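Local coordinates for type IV pilus assembly protein PilF (Thermus thermophilus HB8, PDB 5OIU) that binds ATP and zinc and probably powers type IV pilus assembly as a hexameric AAA+ motor ATPase, at residues 278-283 with 327-332; 285-290 with 313-318; 365-370 with 383-388. One frame throughout, in Å; residues are numbered along the deposited sequence.

Interaction 1: residues 278-283 with 327-332. With ZN (zinc ion), chain S; ATP (adenosine-5'-triphosphate), chain Q.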
loop_
_atom_site.group_PDB
_atom_site.type_symbol
_atom_site.label_atom_id
_atom_site.label_comp_id
_atom_site.label_asym_id
_atom_site.label_seq_id
_atom_site.Cartn_x
_atom_site.Cartn_y
_atom_site.Cartn_z
ATOM N N VAL C 278 25.323 -23.405 11.569
ATOM C CA VAL C 278 26.594 -22.841 12.022
ATOM C C VAL C 278 27.614 -23.960 12.091
ATOM O O VAL C 278 27.278 -25.137 12.262
ATOM C CB VAL C 278 26.549 -22.136 13.400
ATOM C CG1 VAL C 278 25.518 -21.035 13.445
ATOM C CG2 VAL C 278 26.318 -23.138 14.488
ATOM N N ARG C 279 28.879 -23.579 11.981
ATOM C CA ARG C 279 29.954 -24.544 12.084
ATOM C C ARG C 279 30.214 -24.871 13.549
ATOM O O ARG C 279 30.092 -24.017 14.438
ATOM C CB ARG C 279 31.218 -24.013 11.418
ATOM C CG ARG C 279 31.153 -24.086 9.917
ATOM C CD ARG C 279 32.499 -23.812 9.322
ATOM N NE ARG C 279 32.911 -22.446 9.607
ATOM C CZ ARG C 279 34.148 -21.977 9.446
ATOM N NH1 ARG C 279 35.123 -22.767 9.004
ATOM N NH2 ARG C 279 34.406 -20.709 9.732
ATOM N N ARG C 280 30.582 -26.121 13.785
ATOM C CA ARG C 280 30.659 -26.705 15.108
ATOM C C ARG C 280 32.110 -26.752 15.578
ATOM O O ARG C 280 32.978 -27.271 14.868
ATOM C CB ARG C 280 30.059 -28.103 15.057
ATOM C CG ARG C 280 29.912 -28.755 16.378
ATOM C CD ARG C 280 29.050 -29.971 16.228
ATOM N NE ARG C 280 28.650 -30.468 17.534
ATOM C CZ ARG C 280 27.764 -31.436 17.716
ATOM N NH1 ARG C 280 27.188 -32.012 16.660
ATOM N NH2 ARG C 280 27.462 -31.819 18.949
ATOM N N VAL C 281 32.371 -26.215 16.774
ATOM C CA VAL C 281 33.740 -26.158 17.279
ATOM C C VAL C 281 34.300 -27.565 17.448
ATOM O O VAL C 281 33.648 -28.442 18.033
ATOM C CB VAL C 281 33.782 -25.393 18.612
ATOM C CG1 VAL C 281 35.160 -25.509 19.239
ATOM C CG2 VAL C 281 33.401 -23.926 18.416
ATOM N N CYS C 282 35.520 -27.781 16.950
ATOM C CA CYS C 282 36.215 -29.044 17.177
ATOM C C CYS C 282 36.331 -29.354 18.667
ATOM O O CYS C 282 36.569 -28.472 19.495
ATOM C CB CYS C 282 37.609 -29.012 16.550
ATOM S SG CYS C 282 38.666 -30.453 16.986
ATOM N N GLU C 283 36.165 -30.625 19.010
ATOM C CA GLU C 283 36.108 -30.996 20.416
ATOM C C GLU C 283 37.479 -31.140 21.053
ATOM O O GLU C 283 37.573 -31.111 22.283
ATOM C CB GLU C 283 35.344 -32.306 20.587
ATOM C CG GLU C 283 33.868 -32.169 20.376
ATOM C CD GLU C 283 33.185 -31.421 21.506
ATOM O OE1 GLU C 283 33.883 -30.896 22.410
ATOM O OE2 GLU C 283 31.934 -31.369 21.489
ATOM N N GLY C 327 32.013 -30.502 11.519
ATOM C CA GLY C 327 30.571 -30.674 11.509
ATOM C C GLY C 327 29.808 -29.352 11.603
ATOM O O GLY C 327 30.370 -28.246 11.715
ATOM N N ARG C 328 28.482 -29.480 11.531
ATOM C CA ARG C 328 27.596 -28.335 11.581
ATOM C C ARG C 328 26.492 -28.613 12.588
ATOM O O ARG C 328 26.277 -29.757 13.005
ATOM C CB ARG C 328 27.023 -28.005 10.192
ATOM C CG ARG C 328 28.070 -28.041 9.090
ATOM C CD ARG C 328 27.472 -28.101 7.685
ATOM N NE ARG C 328 27.122 -26.762 7.230
ATOM C CZ ARG C 328 26.430 -26.495 6.127
ATOM N NH1 ARG C 328 26.002 -27.474 5.334
ATOM N NH2 ARG C 328 26.164 -25.232 5.822
ATOM N N TYR C 329 25.812 -27.539 12.992
ATOM C CA TYR C 329 24.782 -27.565 14.023
ATOM C C TYR C 329 23.763 -26.484 13.700
ATOM O O TYR C 329 24.110 -25.438 13.150
ATOM C CB TYR C 329 25.389 -27.341 15.405
ATOM C CG TYR C 329 24.631 -27.907 16.589
ATOM C CD1 TYR C 329 23.584 -27.207 17.163
ATOM C CD2 TYR C 329 25.014 -29.110 17.175
ATOM C CE1 TYR C 329 22.920 -27.690 18.273
ATOM C CE2 TYR C 329 24.360 -29.606 18.283
ATOM C CZ TYR C 329 23.308 -28.891 18.834
ATOM O OH TYR C 329 22.628 -29.375 19.938
ATOM N N ALA C 330 22.505 -26.748 14.008
ATOM C CA ALA C 330 21.439 -25.858 13.588
ATOM C C ALA C 330 21.090 -24.896 14.709
ATOM O O ALA C 330 21.229 -25.220 15.892
ATOM C CB ALA C 330 20.198 -26.645 13.175
ATOM N N ILE C 331 20.641 -23.696 14.315
ATOM C CA ILE C 331 20.079 -22.701 15.221
ATOM C C ILE C 331 18.693 -22.314 14.706
ATOM O O ILE C 331 18.431 -22.305 13.497
ATOM C CB ILE C 331 21.007 -21.468 15.354
ATOM C CG1 ILE C 331 20.981 -20.596 14.097
ATOM C CG2 ILE C 331 22.447 -21.897 15.602
ATOM C CD1 ILE C 331 22.044 -19.523 14.133
ATOM N N HIS C 332 17.793 -21.989 15.632
ATOM C CA HIS C 332 16.378 -21.984 15.304
ATOM C C HIS C 332 15.668 -20.716 15.746
ATOM O O HIS C 332 16.007 -20.092 16.755
ATOM C CB HIS C 332 15.690 -23.165 15.936
ATOM C CG HIS C 332 16.265 -24.486 15.533
ATOM N ND1 HIS C 332 17.015 -25.266 16.392
ATOM C CD2 HIS C 332 16.180 -25.177 14.371
ATOM C CE1 HIS C 332 17.379 -26.373 15.770
ATOM N NE2 HIS C 332 16.879 -26.347 14.544
HETATM ZN ZN ZN S . 40.692 -29.237 16.358
HETATM P PG ATP Q . 18.039 -26.547 -0.328
HETATM O O1G ATP Q . 18.056 -25.029 -0.174
HETATM O O2G ATP Q . 16.650 -27.136 -0.460
HETATM O O3G ATP Q . 18.985 -27.087 -1.370
HETATM P PB ATP Q . 18.002 -27.348 2.433
HETATM O O1B ATP Q . 17.719 -25.985 3.012
HETATM O O2B ATP Q . 16.904 -28.375 2.283
HETATM O O3B ATP Q . 18.717 -27.172 1.004
HETATM P PA ATP Q . 19.389 -29.637 3.307
HETATM O O1A ATP Q . 18.529 -30.475 4.215
HETATM O O2A ATP Q . 19.489 -30.024 1.851
HETATM O O3A ATP Q . 19.106 -28.053 3.361
HETATM O "O5'" ATP Q . 20.838 -29.728 3.988
HETATM C "C5'" ATP Q . 21.987 -29.106 3.418
HETATM C "C4'" ATP Q . 23.201 -29.790 4.033
HETATM O "O4'" ATP Q . 23.274 -29.532 5.440
HETATM C "C3'" ATP Q . 23.091 -31.291 3.852
HETATM O "O3'" ATP Q . 24.419 -31.710 3.480
HETATM C "C2'" ATP Q . 22.628 -31.781 5.221
HETATM O "O2'" ATP Q . 22.980 -33.145 5.519
HETATM C "C1'" ATP Q . 23.233 -30.750 6.178
HETATM N N9 ATP Q . 22.415 -30.522 7.385
HETATM C C8 ATP Q . 21.094 -30.237 7.378
HETATM N N7 ATP Q . 20.628 -30.069 8.643
HETATM C C5 ATP Q . 21.654 -30.254 9.488
HETATM C C6 ATP Q . 21.834 -30.220 10.957
HETATM N N6 ATP Q . 20.794 -29.960 11.791
HETATM N N1 ATP Q . 23.071 -30.458 11.442
HETATM C C2 ATP Q . 24.106 -30.714 10.616
HETATM N N3 ATP Q . 24.017 -30.759 9.271
HETATM C C4 ATP Q . 22.836 -30.543 8.653
#

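Interaction 2: residues 285-290 with 313-318. With ZN (zinc ion), chain S.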
loop_
_atom_site.group_PDB
_atom_site.type_symbol
_atom_site.label_atom_id
_atom_site.label_comp_id
_atom_site.label_asym_id
_atom_site.label_seq_id
_atom_site.Cartn_x
_atom_site.Cartn_y
_atom_site.Cartn_z
ATOM N N CYS C 285 40.534 -29.335 20.227
ATOM C CA CYS C 285 41.285 -28.112 20.480
ATOM C C CYS C 285 40.397 -27.011 21.041
ATOM O O CYS C 285 40.747 -25.832 20.953
ATOM C CB CYS C 285 41.977 -27.627 19.212
ATOM S SG CYS C 285 40.852 -27.337 17.875
ATOM N N LYS C 286 39.254 -27.368 21.609
ATOM C CA LYS C 286 38.359 -26.363 22.149
ATOM C C LYS C 286 39.010 -25.682 23.347
ATOM O O LYS C 286 39.777 -26.288 24.094
ATOM C CB LYS C 286 37.017 -26.988 22.543
ATOM C CG LYS C 286 35.970 -25.968 22.948
ATOM C CD LYS C 286 34.732 -26.599 23.575
ATOM C CE LYS C 286 33.873 -27.319 22.559
ATOM N NZ LYS C 286 32.523 -27.609 23.143
ATOM N N VAL C 287 38.693 -24.403 23.534
ATOM C CA VAL C 287 39.360 -23.599 24.544
ATOM C C VAL C 287 38.429 -22.456 24.935
ATOM O O VAL C 287 37.549 -22.066 24.165
ATOM C CB VAL C 287 40.724 -23.103 24.010
ATOM C CG1 VAL C 287 40.537 -22.007 22.990
ATOM C CG2 VAL C 287 41.522 -22.589 25.129
ATOM N N GLU C 288 38.596 -21.945 26.155
ATOM C CA GLU C 288 37.754 -20.856 26.630
ATOM C C GLU C 288 38.286 -19.515 26.144
ATOM O O GLU C 288 39.481 -19.351 25.881
ATOM C CB GLU C 288 37.672 -20.845 28.159
ATOM C CG GLU C 288 36.528 -21.673 28.698
ATOM C CD GLU C 288 36.314 -21.519 30.196
ATOM O OE1 GLU C 288 36.901 -20.586 30.795
ATOM O OE2 GLU C 288 35.545 -22.334 30.765
ATOM N N VAL C 289 37.378 -18.554 25.997
ATOM C CA VAL C 289 37.754 -17.152 25.857
ATOM C C VAL C 289 36.908 -16.355 26.836
ATOM O O VAL C 289 35.732 -16.666 27.060
ATOM C CB VAL C 289 37.598 -16.616 24.411
ATOM C CG1 VAL C 289 38.191 -17.581 23.407
ATOM C CG2 VAL C 289 36.159 -16.350 24.080
ATOM N N LYS C 290 37.529 -15.380 27.477
ATOM C CA LYS C 290 36.776 -14.474 28.326
ATOM C C LYS C 290 35.976 -13.578 27.400
ATOM O O LYS C 290 36.565 -12.886 26.561
ATOM C CB LYS C 290 37.700 -13.654 29.226
ATOM C CG LYS C 290 37.006 -12.575 30.048
ATOM C CD LYS C 290 35.905 -13.143 30.939
ATOM C CE LYS C 290 35.042 -12.019 31.531
ATOM N NZ LYS C 290 34.581 -12.317 32.927
ATOM N N LYS C 313 36.334 -21.332 21.382
ATOM C CA LYS C 313 36.749 -21.445 19.993
ATOM C C LYS C 313 37.633 -22.673 19.866
ATOM O O LYS C 313 38.033 -23.290 20.851
ATOM C CB LYS C 313 37.471 -20.186 19.504
ATOM C CG LYS C 313 38.954 -20.131 19.861
ATOM C CD LYS C 313 39.623 -18.851 19.331
ATOM C CE LYS C 313 41.050 -19.127 18.780
ATOM N NZ LYS C 313 42.046 -18.015 18.988
ATOM N N GLY C 314 37.926 -23.044 18.607
ATOM C CA GLY C 314 38.853 -24.109 18.317
ATOM C C GLY C 314 40.210 -23.553 17.933
ATOM O O GLY C 314 40.327 -22.778 16.978
ATOM N N MET C 315 41.241 -23.948 18.691
ATOM C CA MET C 315 42.581 -23.447 18.417
ATOM C C MET C 315 43.157 -24.028 17.139
ATOM O O MET C 315 44.098 -23.450 16.587
ATOM C CB MET C 315 43.515 -23.739 19.592
ATOM C CG MET C 315 43.588 -22.610 20.613
ATOM S SD MET C 315 44.011 -21.028 19.851
ATOM C CE MET C 315 43.777 -19.903 21.237
ATOM N N GLY C 316 42.598 -25.135 16.649
ATOM C CA GLY C 316 43.054 -25.767 15.423
ATOM C C GLY C 316 43.976 -26.936 15.707
ATOM O O GLY C 316 44.982 -26.764 16.405
ATOM N N CYS C 317 43.659 -28.125 15.188
ATOM C CA CYS C 317 44.485 -29.300 15.441
ATOM C C CYS C 317 44.308 -30.318 14.319
ATOM O O CYS C 317 43.482 -30.152 13.418
ATOM C CB CYS C 317 44.159 -29.932 16.797
ATOM S SG CYS C 317 42.699 -30.989 16.802
ATOM N N GLU C 318 45.085 -31.401 14.410
ATOM C CA GLU C 318 45.119 -32.415 13.357
ATOM C C GLU C 318 43.729 -32.961 13.026
ATOM O O GLU C 318 43.463 -33.283 11.865
ATOM C CB GLU C 318 46.054 -33.559 13.774
ATOM C CG GLU C 318 47.321 -33.108 14.521
ATOM C CD GLU C 318 47.166 -33.161 16.042
ATOM O OE1 GLU C 318 46.869 -34.251 16.582
ATOM O OE2 GLU C 318 47.323 -32.099 16.693
HETATM ZN ZN ZN S . 40.692 -29.237 16.358
#

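Interaction 3: residues 365-370 with 383-388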
loop_
_atom_site.group_PDB
_atom_site.type_symbol
_atom_site.label_atom_id
_atom_site.label_comp_id
_atom_site.label_asym_id
_atom_site.label_seq_id
_atom_site.Cartn_x
_atom_site.Cartn_y
_atom_site.Cartn_z
ATOM N N THR C 365 14.919 -15.521 19.082
ATOM C CA THR C 365 15.410 -15.308 17.724
ATOM C C THR C 365 16.589 -16.222 17.426
ATOM O O THR C 365 17.193 -16.808 18.323
ATOM C CB THR C 365 15.884 -13.870 17.485
ATOM O OG1 THR C 365 17.012 -13.598 18.325
ATOM C CG2 THR C 365 14.805 -12.876 17.734
ATOM N N LEU C 366 16.927 -16.288 16.133
ATOM C CA LEU C 366 18.105 -17.013 15.674
ATOM C C LEU C 366 19.355 -16.643 16.474
ATOM O O LEU C 366 20.131 -17.512 16.890
ATOM C CB LEU C 366 18.344 -16.711 14.200
ATOM C CG LEU C 366 17.478 -17.285 13.094
ATOM C CD1 LEU C 366 18.011 -16.768 11.749
ATOM C CD2 LEU C 366 17.473 -18.808 13.173
ATOM N N ARG C 367 19.584 -15.343 16.663
ATOM C CA ARG C 367 20.818 -14.901 17.295
ATOM C C ARG C 367 20.802 -15.198 18.787
ATOM O O ARG C 367 21.831 -15.581 19.366
ATOM C CB ARG C 367 21.020 -13.417 17.029
ATOM C CG ARG C 367 22.299 -12.856 17.585
ATOM C CD ARG C 367 22.272 -11.360 17.438
ATOM N NE ARG C 367 22.782 -10.927 16.147
ATOM C CZ ARG C 367 22.369 -9.834 15.506
ATOM N NH1 ARG C 367 21.414 -9.064 16.040
ATOM N NH2 ARG C 367 22.914 -9.513 14.334
ATOM N N GLU C 368 19.636 -15.051 19.422
ATOM C CA GLU C 368 19.484 -15.493 20.802
ATOM C C GLU C 368 19.745 -16.993 20.924
ATOM O O GLU C 368 20.527 -17.434 21.775
ATOM C CB GLU C 368 18.088 -15.128 21.308
ATOM C CG GLU C 368 17.935 -13.661 21.739
ATOM C CD GLU C 368 16.489 -13.190 21.683
ATOM O OE1 GLU C 368 15.604 -14.041 21.490
ATOM O OE2 GLU C 368 16.226 -11.973 21.823
ATOM N N ASP C 369 19.114 -17.793 20.063
ATOM C CA ASP C 369 19.374 -19.227 20.053
ATOM C C ASP C 369 20.844 -19.504 19.767
ATOM O O ASP C 369 21.482 -20.328 20.440
ATOM C CB ASP C 369 18.473 -19.919 19.019
ATOM C CG ASP C 369 18.444 -21.448 19.180
ATOM O OD1 ASP C 369 17.823 -21.939 20.160
ATOM O OD2 ASP C 369 19.022 -22.159 18.315
ATOM N N GLY C 370 21.402 -18.821 18.767
ATOM C CA GLY C 370 22.800 -19.034 18.443
ATOM C C GLY C 370 23.698 -18.693 19.608
ATOM O O GLY C 370 24.647 -19.419 19.902
ATOM N N GLU C 383 30.592 -17.448 14.250
ATOM C CA GLU C 383 29.668 -18.221 13.428
ATOM C C GLU C 383 28.244 -17.729 13.605
ATOM O O GLU C 383 27.523 -17.512 12.625
ATOM C CB GLU C 383 29.765 -19.704 13.778
ATOM C CG GLU C 383 30.829 -20.425 13.008
ATOM C CD GLU C 383 30.551 -20.418 11.522
ATOM O OE1 GLU C 383 29.478 -20.915 11.137
ATOM O OE2 GLU C 383 31.392 -19.915 10.740
ATOM N N VAL C 384 27.833 -17.513 14.855
ATOM C CA VAL C 384 26.481 -17.025 15.121
ATOM C C VAL C 384 26.262 -15.669 14.456
ATOM O O VAL C 384 25.323 -15.486 13.669
ATOM C CB VAL C 384 26.228 -16.959 16.636
ATOM C CG1 VAL C 384 24.960 -16.180 16.921
ATOM C CG2 VAL C 384 26.160 -18.378 17.218
ATOM N N LEU C 385 27.121 -14.694 14.777
ATOM C CA LEU C 385 27.002 -13.365 14.182
ATOM C C LEU C 385 27.006 -13.427 12.664
ATOM O O LEU C 385 26.292 -12.663 12.006
ATOM C CB LEU C 385 28.129 -12.467 14.663
ATOM C CG LEU C 385 28.215 -12.353 16.168
ATOM C CD1 LEU C 385 29.367 -11.428 16.547
ATOM C CD2 LEU C 385 26.899 -11.832 16.712
ATOM N N ALA C 386 27.809 -14.326 12.088
ATOM C CA ALA C 386 27.828 -14.471 10.635
ATOM C C ALA C 386 26.438 -14.781 10.097
ATOM O O ALA C 386 25.981 -14.169 9.122
ATOM C CB ALA C 386 28.813 -15.567 10.234
ATOM N N ARG C 387 25.734 -15.716 10.753
ATOM C CA ARG C 387 24.484 -16.272 10.252
ATOM C C ARG C 387 23.285 -15.368 10.467
ATOM O O ARG C 387 22.207 -15.680 9.960
ATOM C CB ARG C 387 24.199 -17.619 10.920
ATOM C CG ARG C 387 25.003 -18.786 10.422
ATOM C CD ARG C 387 24.934 -18.920 8.913
ATOM N NE ARG C 387 26.084 -18.265 8.324
ATOM C CZ ARG C 387 27.314 -18.755 8.370
ATOM N NH1 ARG C 387 27.521 -19.930 8.960
ATOM N NH2 ARG C 387 28.327 -18.078 7.815
ATOM N N THR C 388 23.427 -14.273 11.198
ATOM C CA THR C 388 22.244 -13.595 11.699
ATOM C C THR C 388 22.305 -12.105 11.447
ATOM O O THR C 388 21.929 -11.312 12.311
ATOM C CB THR C 388 22.059 -13.855 13.190
ATOM O OG1 THR C 388 23.229 -13.413 13.902
ATOM C CG2 THR C 388 21.812 -15.342 13.452
HETATM O O HOH W 1 25.430 -10.585 13.395
#

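Interaction 1: residues 278-283 with 327-332
Val-278 and Tyr-329 form an antiparallel hydrogen-bonded pair, and their backbones bond in both directions. Val-278 N gives to Tyr-329 O at 2.8 Å. Tyr-329 N gives back to Val-278 O at 2.9 Å. The next pair, Arg-279 with Arg-328, is non-hydrogen-bonded, and its side chains diverge. Beyond it Arg-280 N gives a hydrogen bond to Gly-327 O at 3.0 Å. The strand segments 278-281 and 328-332 run at 125° to each other, far from strictly antiparallel, and just a short run of residues is paired. Gly-327 marks the corner where the chain turns, with a backbone that favours glycine.

Arg-280 and Tyr-329 bring two flat groups together. Arg-280 CG stands anti to the backbone N (chi1 -173°), and the chain runs extended from CG to NE. The ring edge of Tyr-329 points at one face of the guanidinium, with CD2 over its centre, 3.6 Å from Arg-280 CZ. The two planes are 83° apart, so this is an edge-on approach and not a stack.

Apolar packing is centred on Val-278. Its CG1 touches both CG2 and CD1 of Ile-331, the former at 3.9 Å, with the two side chains crossing at about a right angle. Helix 366-374 covers Ile-331 through Leu-366 and Asp-369.

Just past the end of strand 269-281, Cys-282 SG binds the zinc ion at 2.4 Å. The ATP contacts lie along strand 328-336. Arg-328 O comes within 3.4 Å of ATP C2, and Ala-330 CB lies 3.6 Å from ATP N6. The arrangement is an antiparallel edge of the mixed sheet of a P-loop NTPase of the type II/IV secretion family, where the outermost strand of the chain's sheet lines the adenine end of the ATP pocket.

Interaction 2: residues 285-290 with 313-318
Cys-285 SG is gripped by two partners: it binds the zinc ion at 2.4 Å and accepts a weak hydrogen bond from Gly-316 N at 3.1 Å. SG lies between the backbone N and the carbonyl carbon (chi1 58°), where it meets both partners. The N-H may slightly stabilise the negative charge on the zinc-bound sulfur. Cys-317 brings a second sulfur to the metal; its SG is farther from the zinc ion, at 2.7 Å, and its CB packs on Cys-285 CB.

The backbone of Cys-285 is held as well. Met-315 N gives an almost straight bond to Cys-285 O at 3.0 Å. Further along, Val-287 and Lys-313 form an antiparallel hydrogen-bonded pair. Val-287 N gives to Lys-313 O, and Lys-313 N gives to Val-287 O. Lys-286 faces Gly-314 in the non-hydrogen-bonded pair between.

One face of this ribbon carries Val-287, whose CG1 touches Met-315 CG at 3.9 Å and Lys-313 CG at 4.0 Å. Lys-286 points to the other face, and its NZ bonds to Gly-377 O.

Strands 286-289 and 311-314 thus make a two-stranded antiparallel ribbon whose end runs into the zinc site. That four-cysteine site is built from two CxxC pairs, Cys-282 with Cys-285 and Cys-317 with Cys-320.

Interaction 3: residues 365-370 with 383-388
Arg-367 and Thr-388 meet at the end of helix 381-387 with little direct hydrogen bonding between them. Arg-367 NE makes a weak bond to Thr-388 OG1, at 3.4 Å. Its NH2 lies close to Thr-388 O, but the angle is too poor for a bond. A water bridges the two segments: it accepts from Arg-367 NH2 at 2.9 Å and donates to Leu-385 O at 2.6 Å. Arg-367 CG stands anti to the backbone N (chi1 -178°), and CB and CG lie beside Thr-388 OG1. Thr-388, just past helix 381-387, also gives from OG1 to Val-384 O, in the last turn of that helix.

The apolar contacts lie beside this. Gly-370 has no side chain, and Val-384 packs directly on its backbone, with CG2 3.3 Å from Gly-370 O. Thr-388 CG2 rests on Leu-366 CB at 3.8 Å.

Thr-365 and Glu-368 form a capping box that starts helix 366-374. The short helix segments run nearly antiparallel, at 170°, with axes 9.3 Å apart. Arg-367 touches Phe-263 and Leu-385 touches Asn-264, both of a second subunit, while Leu-366 packs on strands 269-281 and 328-336.

Interaction 1 touches both of the others. The loop closed by interaction 1 contains interaction 2, and their centres are 14 Å apart. Val-281 CG1 of interaction 1 packs on Gly-314 N at 3.8 Å. Cys-282 shares the zinc ion with Cys-285 and Cys-317. Interaction 3 comes later in the chain, its centre 11 Å from that of interaction 1. Arg-279 NE makes a salt bridge with Glu-383 OE2 at 3.2 Å, and Asp-369 OD2 probably accepts from His-332 N. The centres of interactions 2 and 3 are 20 Å apart, and their nearest atoms about 9 Å. Interaction 1 contacts ATP directly, whereas the Leu-366 side chain of interaction 3 is about 12 Å from it.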